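STING-associated CdnE c-di-GMP synthase (Flavobacteriaceae, PDB 6WT8) probably synthesises the cyclic dinucleotide c-di-GMP, the signal sensed by a partner STING protein in bacterial CBASS antiphage defence. Local coordinates at residues S92-T97 / L237-I242; K141-N146 / K210-S215; K180-Y185 / K228-D233; N243-I248 / I284-D289. All coordinates share one frame; numbering follows the deposited sequence.

Contact 1: residues S92-T97 / L237-I242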
loop_
_atom_site.group_PDB
_atom_site.type_symbol
_atom_site.label_atom_id
_atom_site.label_comp_id
_atom_site.label_asym_id
_atom_site.label_seq_id
_atom_site.Cartn_x
_atom_site.Cartn_y
_atom_site.Cartn_z
ATOM N N SER A 92 -0.061 2.676 -3.014
ATOM C CA SER A 92 -1.357 2.613 -2.352
ATOM C C SER A 92 -2.523 2.852 -3.310
ATOM O O SER A 92 -3.640 2.409 -3.039
ATOM C CB SER A 92 -1.424 3.614 -1.210
ATOM O OG SER A 92 -1.223 4.892 -1.679
ATOM N N VAL A 93 -2.299 3.497 -4.467
ATOM C CA VAL A 93 -3.385 3.677 -5.414
ATOM C C VAL A 93 -3.868 2.319 -5.914
ATOM O O VAL A 93 -5.054 2.142 -6.194
ATOM C CB VAL A 93 -2.937 4.627 -6.548
ATOM C CG1 VAL A 93 -4.024 4.675 -7.628
ATOM C CG2 VAL A 93 -2.683 6.064 -6.000
HETATM N N MSE A 94 -2.982 1.308 -5.911
HETATM C CA MSE A 94 -3.406 -0.010 -6.375
HETATM C C MSE A 94 -4.320 -0.793 -5.427
HETATM O O MSE A 94 -4.910 -1.794 -5.830
HETATM C CB MSE A 94 -2.185 -0.897 -6.680
HETATM C CG MSE A 94 -1.458 -0.447 -7.946
HETATM SE SE MSE A 94 -2.549 -0.541 -9.569
HETATM C CE MSE A 94 -2.656 -2.422 -9.740
ATOM N N THR A 95 -4.430 -0.340 -4.184
ATOM C CA THR A 95 -5.479 -0.831 -3.270
ATOM C C THR A 95 -6.530 0.216 -3.000
ATOM O O THR A 95 -7.390 0.015 -2.121
ATOM C CB THR A 95 -4.847 -1.281 -1.948
ATOM O OG1 THR A 95 -3.994 -0.262 -1.445
ATOM C CG2 THR A 95 -3.973 -2.564 -2.125
ATOM N N ASN A 96 -6.456 1.364 -3.682
ATOM C CA ASN A 96 -7.330 2.503 -3.421
ATOM C C ASN A 96 -7.301 2.899 -1.958
ATOM O O ASN A 96 -8.347 3.334 -1.412
ATOM C CB ASN A 96 -8.786 2.218 -3.855
ATOM C CG ASN A 96 -9.625 3.484 -3.870
ATOM O OD1 ASN A 96 -9.087 4.574 -4.187
ATOM N ND2 ASN A 96 -10.943 3.379 -3.478
ATOM N N THR A 97 -6.118 2.798 -1.311
ATOM C CA THR A 97 -6.022 3.237 0.077
ATOM C C THR A 97 -5.273 4.547 0.198
ATOM O O THR A 97 -4.933 4.962 1.306
ATOM C CB THR A 97 -5.389 2.163 0.959
ATOM O OG1 THR A 97 -4.141 1.757 0.376
ATOM C CG2 THR A 97 -6.376 0.976 1.065
ATOM N N LEU A 237 2.707 -8.207 -2.945
ATOM C CA LEU A 237 2.169 -9.026 -1.872
ATOM C C LEU A 237 1.305 -8.186 -0.941
ATOM O O LEU A 237 0.230 -8.633 -0.511
ATOM C CB LEU A 237 3.342 -9.666 -1.113
ATOM C CG LEU A 237 2.974 -10.748 -0.120
ATOM C CD1 LEU A 237 2.110 -11.853 -0.777
ATOM C CD2 LEU A 237 4.224 -11.330 0.502
ATOM N N SER A 238 1.764 -6.972 -0.621
ATOM C CA SER A 238 0.918 -6.050 0.131
ATOM C C SER A 238 -0.364 -5.752 -0.604
ATOM O O SER A 238 -1.462 -5.764 0.003
ATOM C CB SER A 238 1.682 -4.759 0.412
ATOM O OG SER A 238 2.682 -5.050 1.347
ATOM N N ILE A 239 -0.277 -5.485 -1.901
ATOM C CA ILE A 239 -1.479 -5.169 -2.678
ATOM C C ILE A 239 -2.448 -6.335 -2.621
ATOM O O ILE A 239 -3.639 -6.170 -2.328
ATOM C CB ILE A 239 -1.122 -4.806 -4.132
ATOM C CG1 ILE A 239 -0.443 -3.448 -4.160
ATOM C CG2 ILE A 239 -2.341 -4.886 -5.031
ATOM C CD1 ILE A 239 0.352 -3.217 -5.447
ATOM N N GLU A 240 -1.973 -7.551 -2.950
ATOM C CA GLU A 240 -2.864 -8.688 -2.982
ATOM C C GLU A 240 -3.479 -8.934 -1.621
ATOM O O GLU A 240 -4.684 -9.194 -1.522
ATOM C CB GLU A 240 -2.106 -9.913 -3.487
ATOM C CG GLU A 240 -2.988 -11.172 -3.635
ATOM C CD GLU A 240 -3.959 -11.105 -4.817
ATOM O OE1 GLU A 240 -4.802 -12.026 -4.922
ATOM O OE2 GLU A 240 -3.888 -10.155 -5.622
ATOM N N ARG A 241 -2.674 -8.875 -0.555
ATOM C CA ARG A 241 -3.208 -9.255 0.751
ATOM C C ARG A 241 -4.223 -8.226 1.263
ATOM O O ARG A 241 -5.229 -8.620 1.869
ATOM C CB ARG A 241 -2.059 -9.452 1.744
ATOM C CG ARG A 241 -1.341 -10.794 1.552
ATOM C CD ARG A 241 -0.168 -10.879 2.554
ATOM N NE ARG A 241 0.383 -12.244 2.387
ATOM C CZ ARG A 241 1.472 -12.687 3.020
ATOM N NH1 ARG A 241 2.175 -11.909 3.855
ATOM N NH2 ARG A 241 1.860 -13.956 2.802
ATOM N N ILE A 242 -3.950 -6.917 1.062
ATOM C CA ILE A 242 -4.935 -5.904 1.460
ATOM C C ILE A 242 -6.223 -6.071 0.656
ATOM O O ILE A 242 -7.338 -6.008 1.214
ATOM C CB ILE A 242 -4.326 -4.504 1.330
ATOM C CG1 ILE A 242 -3.293 -4.356 2.458
ATOM C CG2 ILE A 242 -5.412 -3.436 1.428
ATOM C CD1 ILE A 242 -2.349 -3.132 2.171
#

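Contact 2: residues K141-N146 / K210-S215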
loop_
_atom_site.group_PDB
_atom_site.type_symbol
_atom_site.label_atom_id
_atom_site.label_comp_id
_atom_site.label_asym_id
_atom_site.label_seq_id
_atom_site.Cartn_x
_atom_site.Cartn_y
_atom_site.Cartn_z
ATOM N N LYS A 141 11.119 -28.103 -7.063
ATOM C CA LYS A 141 11.967 -28.917 -7.928
ATOM C C LYS A 141 12.054 -28.293 -9.311
ATOM O O LYS A 141 13.139 -28.246 -9.918
ATOM C CB LYS A 141 11.423 -30.353 -7.988
ATOM C CG LYS A 141 12.336 -31.329 -8.700
ATOM C CD LYS A 141 11.805 -32.765 -8.609
ATOM C CE LYS A 141 10.560 -32.961 -9.464
ATOM N NZ LYS A 141 9.999 -34.333 -9.334
ATOM N N LYS A 142 10.934 -27.758 -9.809
ATOM C CA LYS A 142 10.974 -27.155 -11.144
ATOM C C LYS A 142 11.838 -25.905 -11.159
ATOM O O LYS A 142 12.540 -25.646 -12.141
ATOM C CB LYS A 142 9.567 -26.844 -11.643
ATOM C CG LYS A 142 8.753 -28.057 -11.995
ATOM C CD LYS A 142 7.350 -27.661 -12.479
ATOM C CE LYS A 142 6.485 -28.896 -12.776
ATOM N NZ LYS A 142 5.564 -28.712 -13.949
ATOM N N HIS A 143 11.802 -25.096 -10.087
ATOM C CA HIS A 143 12.688 -23.935 -10.027
ATOM C C HIS A 143 14.143 -24.351 -10.018
ATOM O O HIS A 143 14.974 -23.744 -10.712
ATOM C CB HIS A 143 12.370 -23.076 -8.797
ATOM C CG HIS A 143 11.158 -22.237 -8.981
ATOM N ND1 HIS A 143 11.164 -21.073 -9.733
ATOM C CD2 HIS A 143 9.890 -22.396 -8.538
ATOM C CE1 HIS A 143 9.949 -20.560 -9.744
ATOM N NE2 HIS A 143 9.152 -21.361 -9.050
ATOM N N LYS A 144 14.476 -25.372 -9.232
ATOM C CA LYS A 144 15.829 -25.906 -9.242
ATOM C C LYS A 144 16.207 -26.451 -10.623
ATOM O O LYS A 144 17.315 -26.204 -11.113
ATOM C CB LYS A 144 15.941 -26.991 -8.176
ATOM C CG LYS A 144 17.247 -27.759 -8.203
ATOM C CD LYS A 144 18.330 -26.967 -7.528
ATOM C CE LYS A 144 19.614 -27.784 -7.524
ATOM N NZ LYS A 144 19.447 -29.080 -6.801
ATOM N N GLU A 145 15.302 -27.211 -11.263
ATOM C CA GLU A 145 15.633 -27.866 -12.539
ATOM C C GLU A 145 15.789 -26.863 -13.678
ATOM O O GLU A 145 16.594 -27.073 -14.587
ATOM C CB GLU A 145 14.558 -28.887 -12.920
ATOM C CG GLU A 145 14.584 -30.205 -12.136
ATOM C CD GLU A 145 13.299 -31.018 -12.303
ATOM O OE1 GLU A 145 13.210 -32.141 -11.739
ATOM O OE2 GLU A 145 12.372 -30.529 -12.988
ATOM N N ASN A 146 15.010 -25.786 -13.674
ATOM C CA ASN A 146 15.039 -24.851 -14.791
ATOM C C ASN A 146 16.119 -23.783 -14.672
ATOM O O ASN A 146 16.355 -23.065 -15.645
ATOM C CB ASN A 146 13.673 -24.186 -14.953
ATOM C CG ASN A 146 12.670 -25.107 -15.589
ATOM O OD1 ASN A 146 13.036 -26.006 -16.345
ATOM N ND2 ASN A 146 11.398 -24.902 -15.285
ATOM N N LYS A 210 7.834 -22.041 -3.635
ATOM C CA LYS A 210 6.939 -23.133 -3.188
ATOM C C LYS A 210 5.543 -23.080 -3.811
ATOM O O LYS A 210 4.853 -24.105 -3.833
ATOM C CB LYS A 210 6.747 -23.100 -1.658
ATOM C CG LYS A 210 7.930 -23.546 -0.834
ATOM C CD LYS A 210 7.674 -23.353 0.685
ATOM C CE LYS A 210 8.792 -24.067 1.470
ATOM N NZ LYS A 210 8.795 -23.868 2.963
ATOM N N THR A 211 5.083 -21.905 -4.248
ATOM C CA THR A 211 3.678 -21.684 -4.567
ATOM C C THR A 211 3.443 -21.230 -5.992
ATOM O O THR A 211 2.349 -21.472 -6.522
ATOM C CB THR A 211 3.082 -20.585 -3.659
ATOM O OG1 THR A 211 3.826 -19.352 -3.800
ATOM C CG2 THR A 211 3.098 -20.992 -2.208
ATOM N N ASN A 212 4.404 -20.522 -6.592
ATOM C CA ASN A 212 4.234 -19.796 -7.843
ATOM C C ASN A 212 3.080 -18.801 -7.780
ATOM O O ASN A 212 2.496 -18.471 -8.819
ATOM C CB ASN A 212 4.075 -20.781 -8.993
ATOM C CG ASN A 212 5.366 -21.549 -9.215
ATOM O OD1 ASN A 212 6.446 -20.936 -9.134
ATOM N ND2 ASN A 212 5.289 -22.861 -9.468
ATOM N N ASP A 213 2.793 -18.287 -6.580
ATOM C CA ASP A 213 1.835 -17.191 -6.421
ATOM C C ASP A 213 2.498 -15.931 -6.960
ATOM O O ASP A 213 3.491 -15.468 -6.400
ATOM C CB ASP A 213 1.453 -16.989 -4.952
ATOM C CG ASP A 213 0.598 -18.100 -4.359
ATOM O OD1 ASP A 213 -0.072 -18.859 -5.117
ATOM O OD2 ASP A 213 0.547 -18.213 -3.091
ATOM N N LYS A 214 1.959 -15.361 -8.053
ATOM C CA LYS A 214 2.593 -14.199 -8.672
ATOM C C LYS A 214 2.788 -13.042 -7.688
ATOM O O LYS A 214 3.765 -12.304 -7.770
ATOM C CB LYS A 214 1.728 -13.777 -9.857
ATOM C CG LYS A 214 2.276 -12.627 -10.636
ATOM C CD LYS A 214 1.353 -12.217 -11.805
ATOM C CE LYS A 214 1.840 -10.885 -12.412
ATOM N NZ LYS A 214 0.866 -10.269 -13.355
ATOM N N SER A 215 1.890 -12.907 -6.726
ATOM C CA SER A 215 1.959 -11.772 -5.826
ATOM C C SER A 215 3.124 -11.879 -4.857
ATOM O O SER A 215 3.475 -10.877 -4.213
ATOM C CB SER A 215 0.647 -11.638 -5.045
ATOM O OG SER A 215 0.408 -12.788 -4.227
#

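Contact 3: residues K180-Y185 / K228-D233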
loop_
_atom_site.group_PDB
_atom_site.type_symbol
_atom_site.label_atom_id
_atom_site.label_comp_id
_atom_site.label_asym_id
_atom_site.label_seq_id
_atom_site.Cartn_x
_atom_site.Cartn_y
_atom_site.Cartn_z
ATOM N N LYS A 180 16.616 11.468 -10.887
ATOM C CA LYS A 180 16.395 10.760 -9.618
ATOM C C LYS A 180 17.028 9.379 -9.673
ATOM O O LYS A 180 17.132 8.774 -10.740
ATOM C CB LYS A 180 14.911 10.617 -9.261
ATOM C CG LYS A 180 14.160 11.951 -9.246
ATOM C CD LYS A 180 12.853 11.839 -8.438
ATOM C CE LYS A 180 11.778 11.049 -9.131
ATOM N NZ LYS A 180 10.450 11.148 -8.419
ATOM N N GLU A 181 17.448 8.887 -8.501
ATOM C CA GLU A 181 18.250 7.666 -8.439
ATOM C C GLU A 181 17.409 6.457 -8.788
ATOM O O GLU A 181 17.890 5.541 -9.472
ATOM C CB GLU A 181 18.799 7.418 -7.037
ATOM C CG GLU A 181 19.603 8.464 -6.369
ATOM C CD GLU A 181 19.957 7.970 -4.991
ATOM O OE1 GLU A 181 19.015 7.704 -4.198
ATOM O OE2 GLU A 181 21.156 7.765 -4.737
ATOM N N ASN A 182 16.200 6.388 -8.242
ATOM C CA ASN A 182 15.433 5.154 -8.249
ATOM C C ASN A 182 14.211 5.213 -9.154
ATOM O O ASN A 182 13.486 4.226 -9.248
ATOM C CB ASN A 182 15.002 4.796 -6.814
ATOM C CG ASN A 182 16.160 4.332 -5.953
ATOM O OD1 ASN A 182 16.999 3.522 -6.362
ATOM N ND2 ASN A 182 16.226 4.868 -4.742
ATOM N N SER A 183 13.965 6.322 -9.847
ATOM C CA SER A 183 12.851 6.320 -10.812
ATOM C C SER A 183 13.085 7.420 -11.841
ATOM O O SER A 183 13.892 8.339 -11.640
ATOM C CB SER A 183 11.460 6.505 -10.140
ATOM O OG SER A 183 11.416 7.821 -9.566
ATOM N N ILE A 184 12.307 7.341 -12.917
ATOM C CA ILE A 184 12.145 8.406 -13.905
ATOM C C ILE A 184 10.771 9.041 -13.700
ATOM O O ILE A 184 9.783 8.320 -13.613
ATOM C CB ILE A 184 12.267 7.841 -15.330
ATOM C CG1 ILE A 184 13.660 7.222 -15.567
ATOM C CG2 ILE A 184 12.042 8.981 -16.380
ATOM C CD1 ILE A 184 13.638 6.260 -16.801
ATOM N N TYR A 185 10.685 10.362 -13.636
ATOM C CA TYR A 185 9.410 11.013 -13.345
ATOM C C TYR A 185 8.869 11.629 -14.634
ATOM O O TYR A 185 9.529 12.467 -15.245
ATOM C CB TYR A 185 9.585 12.102 -12.279
ATOM C CG TYR A 185 8.343 12.434 -11.458
ATOM C CD1 TYR A 185 7.443 11.434 -11.086
ATOM C CD2 TYR A 185 8.104 13.724 -11.019
ATOM C CE1 TYR A 185 6.311 11.718 -10.297
ATOM C CE2 TYR A 185 6.986 14.031 -10.239
ATOM C CZ TYR A 185 6.097 13.030 -9.875
ATOM O OH TYR A 185 4.983 13.325 -9.097
ATOM N N LYS A 228 23.739 -0.125 -8.305
ATOM C CA LYS A 228 23.441 -1.350 -7.564
ATOM C C LYS A 228 21.931 -1.539 -7.462
ATOM O O LYS A 228 21.158 -0.600 -7.652
ATOM C CB LYS A 228 24.063 -1.289 -6.179
ATOM C CG LYS A 228 25.562 -1.162 -6.230
ATOM C CD LYS A 228 26.090 -0.985 -4.826
ATOM C CE LYS A 228 27.618 -1.246 -4.745
ATOM N NZ LYS A 228 28.433 -0.298 -5.542
ATOM N N ILE A 229 21.513 -2.747 -7.088
ATOM C CA ILE A 229 20.087 -2.995 -6.846
ATOM C C ILE A 229 19.822 -2.906 -5.348
ATOM O O ILE A 229 20.695 -3.256 -4.527
ATOM C CB ILE A 229 19.605 -4.347 -7.421
ATOM C CG1 ILE A 229 20.454 -5.525 -6.960
ATOM C CG2 ILE A 229 19.658 -4.294 -8.983
ATOM C CD1 ILE A 229 19.979 -6.883 -7.509
ATOM N N ASN A 230 18.666 -2.347 -4.998
ATOM C CA ASN A 230 18.228 -2.186 -3.615
ATOM C C ASN A 230 17.811 -3.536 -3.024
ATOM O O ASN A 230 17.593 -4.535 -3.739
ATOM C CB ASN A 230 17.053 -1.203 -3.542
ATOM C CG ASN A 230 17.495 0.251 -3.812
ATOM O OD1 ASN A 230 18.071 0.881 -2.946
ATOM N ND2 ASN A 230 17.211 0.780 -4.999
ATOM N N ASP A 231 17.649 -3.546 -1.701
ATOM C CA ASP A 231 17.126 -4.731 -1.030
ATOM C C ASP A 231 15.716 -5.047 -1.537
ATOM O O ASP A 231 14.956 -4.152 -1.918
ATOM C CB ASP A 231 17.100 -4.510 0.491
ATOM C CG ASP A 231 18.492 -4.327 1.095
ATOM O OD1 ASP A 231 19.483 -4.909 0.583
ATOM O OD2 ASP A 231 18.575 -3.597 2.103
ATOM N N VAL A 232 15.318 -6.324 -1.398
ATOM C CA VAL A 232 14.070 -6.793 -1.988
ATOM C C VAL A 232 12.865 -6.117 -1.342
ATOM O O VAL A 232 12.817 -5.915 -0.118
ATOM C CB VAL A 232 13.950 -8.330 -1.888
ATOM C CG1 VAL A 232 13.940 -8.794 -0.449
ATOM C CG2 VAL A 232 12.691 -8.809 -2.592
ATOM N N ASP A 233 11.872 -5.784 -2.170
ATOM C CA ASP A 233 10.584 -5.261 -1.737
ATOM C C ASP A 233 9.518 -6.199 -2.270
ATOM O O ASP A 233 9.726 -6.839 -3.312
ATOM C CB ASP A 233 10.279 -3.885 -2.350
ATOM C CG ASP A 233 11.185 -2.806 -1.886
ATOM O OD1 ASP A 233 11.452 -2.746 -0.667
ATOM O OD2 ASP A 233 11.564 -1.974 -2.748
HETATM O O HOH W 1 18.469 3.415 -3.263
#

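Contact 4: residues N243-I248 / I284-D289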
loop_
_atom_site.group_PDB
_atom_site.type_symbol
_atom_site.label_atom_id
_atom_site.label_comp_id
_atom_site.label_asym_id
_atom_site.label_seq_id
_atom_site.Cartn_x
_atom_site.Cartn_y
_atom_site.Cartn_z
ATOM N N ASN A 243 -6.103 -6.298 -0.655
ATOM C CA ASN A 243 -7.319 -6.452 -1.461
ATOM C C ASN A 243 -8.116 -7.681 -1.035
ATOM O O ASN A 243 -9.358 -7.636 -0.902
ATOM C CB ASN A 243 -6.946 -6.487 -2.940
ATOM C CG ASN A 243 -6.611 -5.101 -3.480
ATOM O OD1 ASN A 243 -6.976 -4.075 -2.879
ATOM N ND2 ASN A 243 -5.881 -5.051 -4.615
ATOM N N VAL A 244 -7.423 -8.790 -0.750
ATOM C CA VAL A 244 -8.119 -10.008 -0.331
ATOM C C VAL A 244 -8.753 -9.840 1.036
ATOM O O VAL A 244 -9.919 -10.201 1.247
ATOM C CB VAL A 244 -7.128 -11.182 -0.334
ATOM C CG1 VAL A 244 -7.682 -12.293 0.477
ATOM C CG2 VAL A 244 -6.887 -11.563 -1.710
ATOM N N LYS A 245 -8.009 -9.285 2.016
ATOM C CA LYS A 245 -8.611 -9.177 3.317
ATOM C C LYS A 245 -9.730 -8.132 3.355
ATOM O O LYS A 245 -10.673 -8.281 4.136
ATOM C CB LYS A 245 -7.519 -8.913 4.369
ATOM C CG LYS A 245 -8.128 -9.112 5.740
ATOM C CD LYS A 245 -7.195 -8.937 6.899
ATOM C CE LYS A 245 -6.622 -10.190 7.455
ATOM N NZ LYS A 245 -6.802 -10.040 8.980
ATOM N N ASP A 246 -9.697 -7.131 2.448
ATOM C CA ASP A 246 -10.829 -6.215 2.400
ATOM C C ASP A 246 -12.088 -6.980 2.009
ATOM O O ASP A 246 -13.158 -6.766 2.595
ATOM C CB ASP A 246 -10.563 -5.075 1.411
ATOM C CG ASP A 246 -11.692 -4.032 1.453
ATOM O OD1 ASP A 246 -11.835 -3.348 2.483
ATOM O OD2 ASP A 246 -12.491 -3.925 0.514
ATOM N N ILE A 247 -11.944 -7.924 1.063
ATOM C CA ILE A 247 -13.115 -8.729 0.677
ATOM C C ILE A 247 -13.589 -9.583 1.856
ATOM O O ILE A 247 -14.794 -9.638 2.186
ATOM C CB ILE A 247 -12.751 -9.577 -0.545
ATOM C CG1 ILE A 247 -12.539 -8.676 -1.757
ATOM C CG2 ILE A 247 -13.788 -10.718 -0.815
ATOM C CD1 ILE A 247 -11.800 -9.366 -2.920
ATOM N N ILE A 248 -12.649 -10.284 2.509
ATOM C CA ILE A 248 -13.012 -11.102 3.666
ATOM C C ILE A 248 -13.680 -10.268 4.754
ATOM O O ILE A 248 -14.625 -10.731 5.407
ATOM C CB ILE A 248 -11.786 -11.855 4.209
ATOM C CG1 ILE A 248 -11.211 -12.752 3.139
ATOM C CG2 ILE A 248 -12.121 -12.631 5.491
ATOM C CD1 ILE A 248 -9.842 -13.402 3.552
ATOM N N ILE A 284 -1.193 -2.422 10.929
ATOM C CA ILE A 284 -1.992 -2.398 12.163
ATOM C C ILE A 284 -3.425 -2.801 11.825
ATOM O O ILE A 284 -4.080 -3.587 12.549
ATOM C CB ILE A 284 -1.930 -1.000 12.800
ATOM C CG1 ILE A 284 -0.512 -0.786 13.356
ATOM C CG2 ILE A 284 -3.066 -0.827 13.855
ATOM C CD1 ILE A 284 -0.215 0.725 13.732
ATOM N N CYS A 285 -3.971 -2.225 10.743
ATOM C CA CYS A 285 -5.373 -2.548 10.408
ATOM C C CYS A 285 -5.523 -3.981 9.935
ATOM O O CYS A 285 -6.500 -4.656 10.289
ATOM C CB CYS A 285 -5.911 -1.573 9.376
ATOM S SG CYS A 285 -6.057 0.125 10.000
ATOM N N TYR A 286 -4.564 -4.458 9.148
ATOM C CA TYR A 286 -4.606 -5.802 8.595
ATOM C C TYR A 286 -4.527 -6.834 9.706
ATOM O O TYR A 286 -5.003 -7.972 9.547
ATOM C CB TYR A 286 -3.427 -5.931 7.603
ATOM C CG TYR A 286 -3.332 -7.246 6.879
ATOM C CD1 TYR A 286 -4.021 -7.468 5.731
ATOM C CD2 TYR A 286 -2.516 -8.250 7.369
ATOM C CE1 TYR A 286 -3.902 -8.687 5.072
ATOM C CE2 TYR A 286 -2.389 -9.483 6.714
ATOM C CZ TYR A 286 -3.113 -9.680 5.564
ATOM O OH TYR A 286 -3.013 -10.878 4.895
ATOM N N ASN A 287 -3.871 -6.486 10.822
ATOM C CA ASN A 287 -3.686 -7.474 11.866
ATOM C C ASN A 287 -4.957 -7.660 12.719
ATOM O O ASN A 287 -5.035 -8.631 13.487
ATOM C CB ASN A 287 -2.459 -7.047 12.686
ATOM C CG ASN A 287 -2.195 -7.939 13.876
ATOM O OD1 ASN A 287 -2.320 -7.491 15.017
ATOM N ND2 ASN A 287 -1.889 -9.160 13.617
ATOM N N ILE A 288 -5.951 -6.765 12.605
ATOM C CA ILE A 288 -7.166 -6.902 13.403
ATOM C C ILE A 288 -7.944 -8.127 12.920
ATOM O O ILE A 288 -8.085 -8.366 11.716
ATOM C CB ILE A 288 -8.008 -5.604 13.324
ATOM C CG1 ILE A 288 -7.222 -4.435 13.941
ATOM C CG2 ILE A 288 -9.337 -5.734 14.094
ATOM C CD1 ILE A 288 -7.855 -3.045 13.802
ATOM N N ASP A 289 -8.481 -8.904 13.867
ATOM C CA ASP A 289 -9.216 -10.123 13.538
ATOM C C ASP A 289 -10.506 -9.727 12.844
ATOM O O ASP A 289 -11.292 -8.976 13.427
ATOM C CB ASP A 289 -9.506 -10.887 14.839
ATOM C CG ASP A 289 -10.362 -12.165 14.641
ATOM O OD1 ASP A 289 -10.900 -12.490 13.538
ATOM O OD2 ASP A 289 -10.506 -12.874 15.669
#

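Contact 1: residues S92-T97 / L237-I242
Apolar packing carries this contact: Thr95 and Met94 lie against one side of helix 235-248, meeting Ile239 and Ile242 one turn apart. The methyl CG2 of Thr95 sits over the backbone of Ile239, 3.6 Å from Ile239 O, and also touches Ile242 CG2 at 3.9 Å. Beside it, Met94 (built as selenomethionine) uses the root of its chain, CB lying 3.7 Å from Ile239 CD1, while bends at chi2 and chi3 carry the selenium away. An alanine in place of Ile239 would remove CG1, CG2 and CD1, and would probably leave Met94 CB without its neighbour and open a gap beside the Thr95 methyl.

No hydrogen bond crosses between the two segments; the loop has bonds of its own. Ser92 O accepts Thr95 N at 3.1 Å, closing a 3-10 turn, and Thr97 N at 3.0 Å from the opposite face of its carbonyl plane. Thr95 OG1 lies between backbone N and carbonyl carbon (chi1 50°), which turns it to Thr97 OG1, 2.7 Å away, and leaves CG2 for the helix. Ser92 probably belongs to the family's Gly-Ser motif. Lys254, Arg258 and Lys261 of helix 253-266 hydrogen-bond to Thr95 O, Asn96 O and Thr97 O respectively.

Threonine thus suits its place by having two chemically unlike branches: the hydroxyl braces the turn, and the methyl lets the loop rest on the helix by shape alone.

Contact 2: residues K141-N146 / K210-S215
His143 brings the NE2 corner of its imidazole up against the side-chain oxygen of Asn212, and this one pair makes up nearly all of the contact. NE2 donates to Asn212 OD1 at 2.7 Å, and the bond is almost straight, with an N-H...O angle of 165°. The oxygen lies close to the plane of the ring, at its edge, and the donor arrives in the carbonyl plane on a lone pair, so both partners use their preferred directions even though ring and amide are turned 45° against each other. The two side chains reach across from opposite directions. With CG beside the backbone N (chi1 -78°), His143 extends outward from helix 134-146, which brings NE2 to the Asn212 amide. Histidine suits the place because its ring carries an N-H at the far corner, within reach of that oxygen.

Asn212 follows helix 206-211 and is the first residue to leave helical geometry, with positive phi, a conformation asparagine tolerates better than most residues that have a side chain. Just before it, Thr211 OG1 accepts from Asp213 N at 3.2 Å, forming an ST turn. A second link lies one helical turn back from His143, where Asn139 ND2 donates to Lys210 O; the Asn212 side chain rests on Asn139 as well. Beyond the turn, Asp213 OD2 forms a salt bridge with Arg216, and Lys214 NZ forms another with Glu88.

Contact 3: residues K180-Y185 / K228-D233
Asn182 and Asn230 meet amide to amide at the surface, beside the mixed sheet of the probable nucleotidyltransferase core, joining the loop before strand 184-189 to the extended segment that follows strand 218-221. Their side chains approach from opposite directions with the amide planes 68° apart, so the groups are strongly twisted and do not form a flat pair. Each has CG anti to its carbonyl carbon (chi1 -71° in both), and the ends converge although Asn182 CA and Asn230 CA stay 9.1 Å apart.

The twist shows in the direct bond. Asn230 ND2 donates to Asn182 OD1 at 3.1 Å with an N-H...O angle of 146°. The acceptor lies near the plane of the donor amide, though the bond is bent, whereas the donor stands well above the carbonyl plane of Asn182 and misses the lone pairs. Asn230 ND2 has its stronger partner in Ile221 O, and the two backbones also bond, which holds this segment along strand 218-221.

Asparagine suits both places because each amide offers a donor beside an acceptor. On the other loop, Lys180 NZ forms a salt bridge and Ser183 OG a hydrogen bond with Asp196 of strand 192-204, one before and one after Asn182 in the chain. The remaining amide atoms are joined through water 1: it accepts from Asn182 ND2 at 3.1 Å and donates to Asn230 OD1 at only 2.6 Å.

Contact 4: residues N243-I248 / I284-D289
Lys245 lies over one face of the Tyr286 ring, and these two residues supply most of the surface buried here. The aliphatic part of the lysine does the touching: CB is 3.7 Å from Tyr286 CE1, CD is 3.7 Å from Tyr286 CD1, and CE makes a CH-pi contact 4.0 Å from the ring centroid. CG is anti to the backbone N (chi1 -167°), carrying the chain out across the tyrosine, and bends at chi3 and chi4 then lift the ammonium group. NZ ends 4.8 Å above the centroid, only 3° off the ring normal, in a cation-pi interaction.

The two residues join helix 235-248 to the last turn of helix 278-287. There Lys245 NZ donates to Tyr286 O at 2.8 Å, nearly along the C=O axis; the partial negative charge expected at a helix C-terminus probably strengthens this bond. A leucine in place of Lys245 would lack the ammonium, and would probably leave Tyr286 O without this donor and the ring face without its cation.

Lysine suits the site because a greasy stem and a charged end serve one partner. Beyond the turn, Ile288 O stands 3.5 Å from Lys245 NZ. Leu253 of helix 253-266 packs on the lysine, and Arg241 touches Tyr286.

Contacts 1 and 4 follow one another on helix 235-248, their centres 11 Å apart, and they touch where Asn243 meets Met94 and Thr95 and where Arg241 meets Tyr286. Contacts 2 and 3 lie wholly within the stretch of sequence spanned by contact 1, their segments alternating, with centres 25 Å apart on the surface of the sheet-bearing part. Ser215 of contact 2 packs on Leu237 and Glu240. Contacts 3 and 4 lie 29 Å apart, on opposite sides of the chain's centre. The second segment of contact 3 leads into helix 235-248, whose later part packs on helix 278-287, consistent with this helix linking the sheet-bearing and helical parts.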